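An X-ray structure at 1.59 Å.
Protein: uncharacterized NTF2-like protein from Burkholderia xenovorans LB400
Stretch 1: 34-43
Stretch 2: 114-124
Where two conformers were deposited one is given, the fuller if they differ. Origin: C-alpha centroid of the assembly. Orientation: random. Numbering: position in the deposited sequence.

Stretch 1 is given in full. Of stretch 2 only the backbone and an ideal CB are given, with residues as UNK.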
ATOM      1  N   ILE A  34     -13.976  15.390   0.536  1.00 19.88           N
ATOM      2  CA  ILE A  34     -12.888  14.461   0.157  1.00 19.16           C
ATOM      3  C   ILE A  34     -11.737  14.554   1.164  1.00 17.07           C
ATOM      4  O   ILE A  34     -11.372  15.627   1.594  1.00 18.11           O
ATOM      5  CB  ILE A  34     -12.390  14.728  -1.293  1.00 17.15           C
ATOM      6  CG1 ILE A  34     -11.340  13.695  -1.699  1.00 18.44           C
ATOM      7  CG2 ILE A  34     -11.835  16.138  -1.428  1.00 17.66           C
ATOM      8  CD1 ILE A  34     -11.116  13.595  -3.208  1.00 18.15           C
ATOM      9  N   GLU A  35     -11.210  13.405   1.564  1.00 17.96           N
ATOM     10  CA  GLU A  35     -10.099  13.286   2.488  0.50 17.66           C
ATOM     11  C   GLU A  35      -8.977  12.547   1.766  1.00 17.87           C
ATOM     12  O   GLU A  35      -9.241  11.480   1.227  1.00 17.49           O
ATOM     13  CB  GLU A  35     -10.576  12.427   3.653  0.50 19.01           C
ATOM     14  CG  GLU A  35      -9.561  12.121   4.693  0.50 18.90           C
ATOM     15  CD  GLU A  35     -10.122  11.174   5.718  0.50 16.23           C
ATOM     16  OE1 GLU A  35     -10.119   9.943   5.470  0.50 15.30           O
ATOM     17  OE2 GLU A  35     -10.578  11.664   6.761  0.50 14.93           O
ATOM     18  N   TRP A  36      -7.765  13.102   1.747  1.00 14.48           N
ATOM     19  CA  TRP A  36      -6.618  12.455   1.111  1.00 14.36           C
ATOM     20  C   TRP A  36      -5.481  12.418   2.114  1.00 14.92           C
ATOM     21  O   TRP A  36      -4.901  13.456   2.492  1.00 15.43           O
ATOM     22  CB  TRP A  36      -6.241  13.225  -0.156  1.00 15.30           C
ATOM     23  CG  TRP A  36      -5.167  12.686  -1.055  1.00 15.12           C
ATOM     24  CD1 TRP A  36      -4.139  11.819  -0.740  1.00 17.09           C
ATOM     25  CD2 TRP A  36      -4.986  13.030  -2.429  1.00 14.63           C
ATOM     26  NE1 TRP A  36      -3.346  11.597  -1.860  1.00 16.62           N
ATOM     27  CE2 TRP A  36      -3.833  12.334  -2.896  1.00 15.70           C
ATOM     28  CE3 TRP A  36      -5.680  13.857  -3.312  1.00 16.89           C
ATOM     29  CZ2 TRP A  36      -3.385  12.449  -4.191  1.00 15.19           C
ATOM     30  CZ3 TRP A  36      -5.247  13.951  -4.588  1.00 16.80           C
ATOM     31  CH2 TRP A  36      -4.103  13.274  -5.022  1.00 16.33           C
ATOM     32  N   ILE A  37      -5.155  11.197   2.524  1.00 14.63           N
ATOM     33  CA  ILE A  37      -4.177  10.948   3.575  1.00 15.83           C
ATOM     34  C   ILE A  37      -2.851  10.507   2.974  1.00 14.24           C
ATOM     35  O   ILE A  37      -2.799   9.537   2.201  1.00 15.62           O
ATOM     36  CB  ILE A  37      -4.694   9.869   4.566  1.00 18.11           C
ATOM     37  CG1 ILE A  37      -6.050  10.266   5.198  1.00 21.28           C
ATOM     38  CG2 ILE A  37      -3.640   9.557   5.618  1.00 16.46           C
ATOM     39  CD1 ILE A  37      -6.665   9.177   6.071  1.00 21.48           C
ATOM     40  N   ILE A  38      -1.779  11.198   3.340  1.00 13.27           N
ATOM     41  CA  ILE A  38      -0.446  10.936   2.849  1.00 14.95           C
ATOM     42  C   ILE A  38       0.451  10.716   4.068  1.00 14.43           C
ATOM     43  O   ILE A  38       0.590  11.599   4.904  1.00 16.44           O
ATOM     44  CB  ILE A  38       0.055  12.105   1.977  1.00 14.10           C
ATOM     45  CG1 ILE A  38      -0.907  12.329   0.793  1.00 16.57           C
ATOM     46  CG2 ILE A  38       1.496  11.811   1.506  1.00 14.93           C
ATOM     47  CD1 ILE A  38      -0.390  13.389  -0.190  1.00 17.30           C
ATOM     48  N   PRO A  39       1.040   9.508   4.184  1.00 14.51           N
ATOM     49  CA  PRO A  39       1.855   9.228   5.358  1.00 17.15           C
ATOM     50  C   PRO A  39       3.282   9.764   5.244  1.00 16.12           C
ATOM     51  O   PRO A  39       3.691  10.277   4.179  1.00 15.25           O
ATOM     52  CB  PRO A  39       1.884   7.698   5.392  1.00 16.43           C
ATOM     53  CG  PRO A  39       1.919   7.298   3.980  1.00 17.19           C
ATOM     54  CD  PRO A  39       1.035   8.350   3.260  1.00 16.66           C
ATOM     55  N   GLY A  40       4.029   9.614   6.339  1.00 15.58           N
ATOM     56  CA  GLY A  40       5.448   9.912   6.389  1.00 15.45           C
ATOM     57  C   GLY A  40       5.793  11.310   6.906  1.00 16.16           C
ATOM     58  O   GLY A  40       4.970  11.977   7.538  1.00 16.84           O
ATOM     59  N   GLU A  41       7.028  11.730   6.611  1.00 15.94           N
ATOM     60  CA  GLU A  41       7.566  13.047   7.013  1.00 18.90           C
ATOM     61  C   GLU A  41       8.275  13.637   5.821  1.00 18.48           C
ATOM     62  O   GLU A  41       9.443  13.313   5.520  1.00 18.69           O
ATOM     63  CB  GLU A  41       8.516  12.893   8.190  1.00 17.44           C
ATOM     64  CG  GLU A  41       7.866  12.235   9.393  1.00 21.16           C
ATOM     65  CD  GLU A  41       8.799  12.099  10.557  1.00 29.42           C
ATOM     66  OE1 GLU A  41       9.964  12.571  10.489  1.00 30.49           O
ATOM     67  OE2 GLU A  41       8.339  11.506  11.553  1.00 40.33           O
ATOM     68  N   TRP A  42       7.512  14.434   5.076  1.00 16.54           N
ATOM     69  CA  TRP A  42       7.959  15.029   3.841  1.00 15.41           C
ATOM     70  C   TRP A  42       6.914  16.100   3.525  1.00 17.33           C
ATOM     71  O   TRP A  42       5.874  16.154   4.190  1.00 16.70           O
ATOM     72  CB  TRP A  42       8.108  14.001   2.727  1.00 18.10           C
ATOM     73  CG  TRP A  42       6.875  13.269   2.269  1.00 15.99           C
ATOM     74  CD1 TRP A  42       6.046  12.453   3.012  1.00 17.89           C
ATOM     75  CD2 TRP A  42       6.391  13.202   0.927  1.00 17.68           C
ATOM     76  NE1 TRP A  42       5.080  11.911   2.208  1.00 16.41           N
ATOM     77  CE2 TRP A  42       5.239  12.382   0.933  1.00 15.98           C
ATOM     78  CE3 TRP A  42       6.784  13.796  -0.275  1.00 16.49           C
ATOM     79  CZ2 TRP A  42       4.525  12.106  -0.221  1.00 14.25           C
ATOM     80  CZ3 TRP A  42       6.052  13.529  -1.414  1.00 17.76           C
ATOM     81  CH2 TRP A  42       4.957  12.664  -1.385  1.00 17.57           C
ATOM     82  N   PRO A  43       7.217  17.005   2.579  1.00 17.23           N
ATOM     83  CA  PRO A  43       6.317  18.173   2.401  1.00 16.99           C
ATOM     84  C   PRO A  43       4.835  17.892   2.131  1.00 15.27           C
ATOM     85  O   PRO A  43       3.994  18.744   2.472  1.00 18.20           O
ATOM     86  CB  PRO A  43       6.958  18.923   1.231  1.00 17.59           C
ATOM     87  CG  PRO A  43       8.397  18.600   1.347  1.00 21.36           C
ATOM     88  CD  PRO A  43       8.416  17.131   1.744  1.00 17.24           C
ATOM     89  N   UNK A 114     -15.138  10.444  -5.684  1.00 17.85           N
ATOM     90  CA  UNK A 114     -14.061  10.015  -4.812  1.00 18.07           C
ATOM     91  C   UNK A 114     -14.206  10.690  -3.451  1.00 19.09           C
ATOM     92  O   UNK A 114     -14.264  11.924  -3.367  1.00 22.64           O
ATOM     93  CB  UNK A 114     -12.700  10.331  -5.434  1.00 18.07           C
ATOM     94  N   UNK A 115     -14.309   9.882  -2.397  1.00 17.60           N
ATOM     95  CA  UNK A 115     -14.554  10.394  -1.051  1.00 17.85           C
ATOM     96  C   UNK A 115     -13.382  10.257  -0.084  1.00 19.14           C
ATOM     97  O   UNK A 115     -13.219  11.105   0.791  1.00 18.99           O
ATOM     98  CB  UNK A 115     -15.767   9.675  -0.457  1.00 17.85           C
ATOM     99  N   UNK A 116     -12.585   9.196  -0.214  1.00 18.21           N
ATOM    100  CA  UNK A 116     -11.428   8.988   0.667  1.00 19.12           C
ATOM    101  C   UNK A 116     -10.312   8.382  -0.140  1.00 17.14           C
ATOM    102  O   UNK A 116     -10.555   7.490  -0.972  1.00 18.90           O
ATOM    103  CB  UNK A 116     -11.778   8.094   1.859  1.00 19.12           C
ATOM    104  N   UNK A 117      -9.109   8.877   0.100  1.00 16.05           N
ATOM    105  CA  UNK A 117      -7.897   8.342  -0.487  1.00 16.76           C
ATOM    106  C   UNK A 117      -6.906   8.182   0.655  1.00 17.87           C
ATOM    107  O   UNK A 117      -6.750   9.080   1.470  1.00 18.13           O
ATOM    108  CB  UNK A 117      -7.351   9.241  -1.598  1.00 16.76           C
ATOM    109  N   UNK A 118      -6.232   7.041   0.707  1.00 15.61           N
ATOM    110  CA  UNK A 118      -5.091   6.874   1.584  0.50 16.25           C
ATOM    111  C   UNK A 118      -3.947   6.302   0.746  1.00 16.31           C
ATOM    112  O   UNK A 118      -4.141   5.291   0.089  1.00 15.04           O
ATOM    113  CB  UNK A 118      -5.426   5.971   2.772  0.50 16.25           C
ATOM    114  N   UNK A 119      -2.780   6.949   0.777  1.00 14.71           N
ATOM    115  CA  UNK A 119      -1.601   6.439   0.117  1.00 14.96           C
ATOM    116  C   UNK A 119      -0.756   5.538   1.037  1.00 14.04           C
ATOM    117  O   UNK A 119      -0.574   5.818   2.227  1.00 14.38           O
ATOM    118  CB  UNK A 119      -0.757   7.609  -0.394  1.00 14.96           C
ATOM    119  N   UNK A 120      -0.187   4.514   0.409  1.00 14.66           N
ATOM    120  CA  UNK A 120       0.776   3.622   1.020  1.00 15.19           C
ATOM    121  C   UNK A 120       2.017   3.715   0.113  1.00 14.11           C
ATOM    122  O   UNK A 120       1.978   3.308  -1.033  1.00 13.95           O
ATOM    123  CB  UNK A 120       0.243   2.194   1.153  1.00 15.19           C
ATOM    124  N   UNK A 121       3.095   4.276   0.663  1.00 14.92           N
ATOM    125  CA  UNK A 121       4.266   4.668  -0.094  1.00 14.82           C
ATOM    126  C   UNK A 121       5.545   4.339   0.687  1.00 15.06           C
ATOM    127  O   UNK A 121       5.498   3.945   1.854  1.00 14.36           O
ATOM    128  CB  UNK A 121       4.207   6.160  -0.428  1.00 14.82           C
ATOM    129  N   UNK A 122       6.692   4.481   0.030  1.00 14.36           N
ATOM    130  CA  UNK A 122       7.990   4.301   0.687  1.00 14.26           C
ATOM    131  C   UNK A 122       8.347   5.574   1.443  1.00 12.55           C
ATOM    132  O   UNK A 122       9.072   6.438   0.954  1.00 14.80           O
ATOM    133  CB  UNK A 122       9.080   3.952  -0.329  1.00 14.26           C
ATOM    134  N   UNK A 123       7.795   5.684   2.655  1.00 13.01           N
ATOM    135  CA  UNK A 123       7.973   6.909   3.445  1.00 12.80           C
ATOM    136  C   UNK A 123       9.450   7.188   3.815  1.00 13.15           C
ATOM    137  O   UNK A 123       9.879   8.337   3.908  1.00 14.83           O
ATOM    138  CB  UNK A 123       7.137   6.812   4.723  1.00 12.80           C
ATOM    139  N   UNK A 124      10.224   6.146   4.085  1.00 14.27           N
ATOM    140  CA  UNK A 124      11.665   6.325   4.340  1.00 15.51           C
ATOM    141  C   UNK A 124      12.359   6.955   3.136  1.00 14.30           C
ATOM    142  O   UNK A 124      13.111   7.893   3.262  1.00 13.65           O
ATOM    143  CB  UNK A 124      12.321   4.984   4.676  1.00 15.51           C
TER

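The two strands run parallel, and the backbone of 115-119 is bound to stretch 1 through Glu-35 and Ile-37. Glu-35 N donates to O of residue 115 at 3.2 Å, and N of residue 117 donates to Glu-35 O at 2.8 Å. Ile-37 N donates to O of residue 117 at 2.9 Å, and N of residue 119 to Ile-37 O at 3.0 Å.

At position 114 CA-to-CB points sideways, and the ideal CB lies 4.3 Å from Ile-34 CD1, so a modest apolar side chain would suit. It is Val-114, whose CG1 packs 3.9 Å from Ile-34 CD1. At 115 CA-to-CB points away and the ideal CB meets nothing of stretch 1, which leaves the choice wide; it is Thr-115, with OG1 hydrogen-bonded elsewhere in the structure. Position 116 shares a sheet face with Glu-35, and a small or polar residue would be at ease beside that carboxylate. Ser-116 places OG 4.2 Å from Glu-35 OE1.

Position 117 faces the indole of Trp-36, its ideal CB 4.1 Å from Trp-36 CG. A branched or long aliphatic chain could cover the ring and reach Ile-34 as well. Ile-117 does both. CG2 sits over the face of the Trp-36 five-membered ring, 3.8 Å from its centroid. CD1 also touches the indole, 3.8 Å from Trp-36 CE3, and lies 4.2 Å from Ile-34 CD1.

Position 118 lies beside Ile-37 on the opposite face from 117, its ideal CB 4.4 Å from Ile-37 CB. Aliphatic chains or long ones with an aliphatic stem would fit. In the given conformer, Arg-118 lays its guanidinium with one face against Ile-37 CG2, which is 3.5 Å from NH1.

Position 119 points toward stretch 1, and its ideal CB is 4.1 Å from Pro-39 CD. Trp-36 NE1 has no acceptor within stretch 1, so a chain carrying an acceptor, such as Glu or Gln, is attractive. Glu-119 OE2 accepts a hydrogen bond from Trp-36 NE1 (2.8 Å), near the plane of the ring.

Position 120 points away, so stretch 1 sets no preference there; it is Tyr-120. Position 121 points toward an apolar surface of Pro-39, Ile-38 and Trp-42, inviting an aliphatic chain. Ile-121 brings CG1 to 3.9 Å from Pro-39 CG and CD1 to 3.7 Å from Trp-42 CZ2.

Position 122 is out of reach but directly precedes a helix, favouring Asp, Ser, Thr or Asn; Asp-122 is the N-cap. At 123, CB points at Gly-40, its ideal position 3.9 Å from Gly-40 CA, so a compact side chain suits. Thr-123 CG2 rests 3.5 Å from Gly-40 CA, where a CB on residue 40 would come within 2.8 Å of it. Position 124 points away; it is Leu-124.

Stretch 2, residues 114-124: VTSIREYIDTL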
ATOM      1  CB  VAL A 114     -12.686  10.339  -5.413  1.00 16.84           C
ATOM      2  CG1 VAL A 114     -11.579   9.964  -4.413  1.00 16.56           C
ATOM      3  CG2 VAL A 114     -12.512   9.613  -6.756  1.00 16.84           C
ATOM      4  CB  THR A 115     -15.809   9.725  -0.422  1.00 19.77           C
ATOM      5  OG1 THR A 115     -15.553   8.336  -0.134  1.00 27.34           O
ATOM      6  CG2 THR A 115     -17.005   9.864  -1.371  1.00 16.81           C
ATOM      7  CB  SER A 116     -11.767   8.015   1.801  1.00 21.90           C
ATOM      8  OG  SER A 116     -12.814   8.531   2.611  1.00 34.22           O
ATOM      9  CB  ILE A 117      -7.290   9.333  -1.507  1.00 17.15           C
ATOM     10  CG1 ILE A 117      -8.281   9.617  -2.639  1.00 20.39           C
ATOM     11  CG2 ILE A 117      -5.905   8.883  -2.037  1.00 18.60           C
ATOM     12  CD1 ILE A 117      -7.913  10.814  -3.453  1.00 19.59           C
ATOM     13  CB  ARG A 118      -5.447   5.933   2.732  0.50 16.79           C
ATOM     14  CG  ARG A 118      -4.534   6.098   3.896  0.50 16.43           C
ATOM     15  CD  ARG A 118      -4.612   5.014   4.951  0.50 15.05           C
ATOM     16  NE  ARG A 118      -3.348   5.158   5.645  0.50 11.06           N
ATOM     17  CZ  ARG A 118      -3.132   5.952   6.686  0.50 13.69           C
ATOM     18  NH1 ARG A 118      -4.125   6.532   7.304  0.50 12.48           N
ATOM     19  NH2 ARG A 118      -1.895   6.103   7.145  0.50 14.78           N
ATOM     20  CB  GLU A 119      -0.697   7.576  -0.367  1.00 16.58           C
ATOM     21  CG  GLU A 119      -1.361   8.634  -1.197  1.00 18.15           C
ATOM     22  CD  GLU A 119      -0.349   9.593  -1.838  1.00 17.62           C
ATOM     23  OE1 GLU A 119       0.896   9.331  -1.750  1.00 26.72           O
ATOM     24  OE2 GLU A 119      -0.794  10.599  -2.421  1.00 16.54           O
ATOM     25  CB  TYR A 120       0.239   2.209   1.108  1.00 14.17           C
ATOM     26  CG  TYR A 120      -1.033   2.087   1.928  1.00 13.44           C
ATOM     27  CD1 TYR A 120      -2.267   2.437   1.373  1.00 16.82           C
ATOM     28  CD2 TYR A 120      -1.032   1.596   3.235  1.00 14.57           C
ATOM     29  CE1 TYR A 120      -3.450   2.303   2.100  1.00 15.37           C
ATOM     30  CE2 TYR A 120      -2.212   1.467   3.956  1.00 15.43           C
ATOM     31  CZ  TYR A 120      -3.414   1.825   3.410  1.00 13.88           C
ATOM     32  OH  TYR A 120      -4.617   1.683   4.104  1.00 15.71           O
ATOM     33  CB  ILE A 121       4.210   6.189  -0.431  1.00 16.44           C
ATOM     34  CG1 ILE A 121       4.267   7.019   0.852  1.00 19.26           C
ATOM     35  CG2 ILE A 121       2.964   6.500  -1.321  1.00 16.84           C
ATOM     36  CD1 ILE A 121       4.177   8.490   0.590  1.00 20.13           C
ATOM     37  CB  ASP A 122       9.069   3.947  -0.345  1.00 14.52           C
ATOM     38  CG  ASP A 122      10.318   3.351   0.276  1.00 17.08           C
ATOM     39  OD1 ASP A 122      10.582   3.585   1.483  1.00 16.02           O
ATOM     40  OD2 ASP A 122      11.052   2.648  -0.476  1.00 17.61           O
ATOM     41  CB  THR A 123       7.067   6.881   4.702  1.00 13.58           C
ATOM     42  OG1 THR A 123       7.273   5.671   5.421  1.00 15.05           O
ATOM     43  CG2 THR A 123       5.587   7.013   4.389  1.00 14.65           C
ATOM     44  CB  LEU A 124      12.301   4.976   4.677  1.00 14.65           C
ATOM     45  CG  LEU A 124      13.806   5.018   4.951  1.00 13.82           C
ATOM     46  CD1 LEU A 124      14.172   6.034   6.061  1.00 15.22           C
ATOM     47  CD2 LEU A 124      14.350   3.652   5.268  1.00 14.73           C
TER
HETATM   48  O   HOH W   1      -8.895   8.762   3.576  1.00 24.71           O
HETATM   49  O   HOH W   2       8.121  10.340   4.358  1.00 14.59           O
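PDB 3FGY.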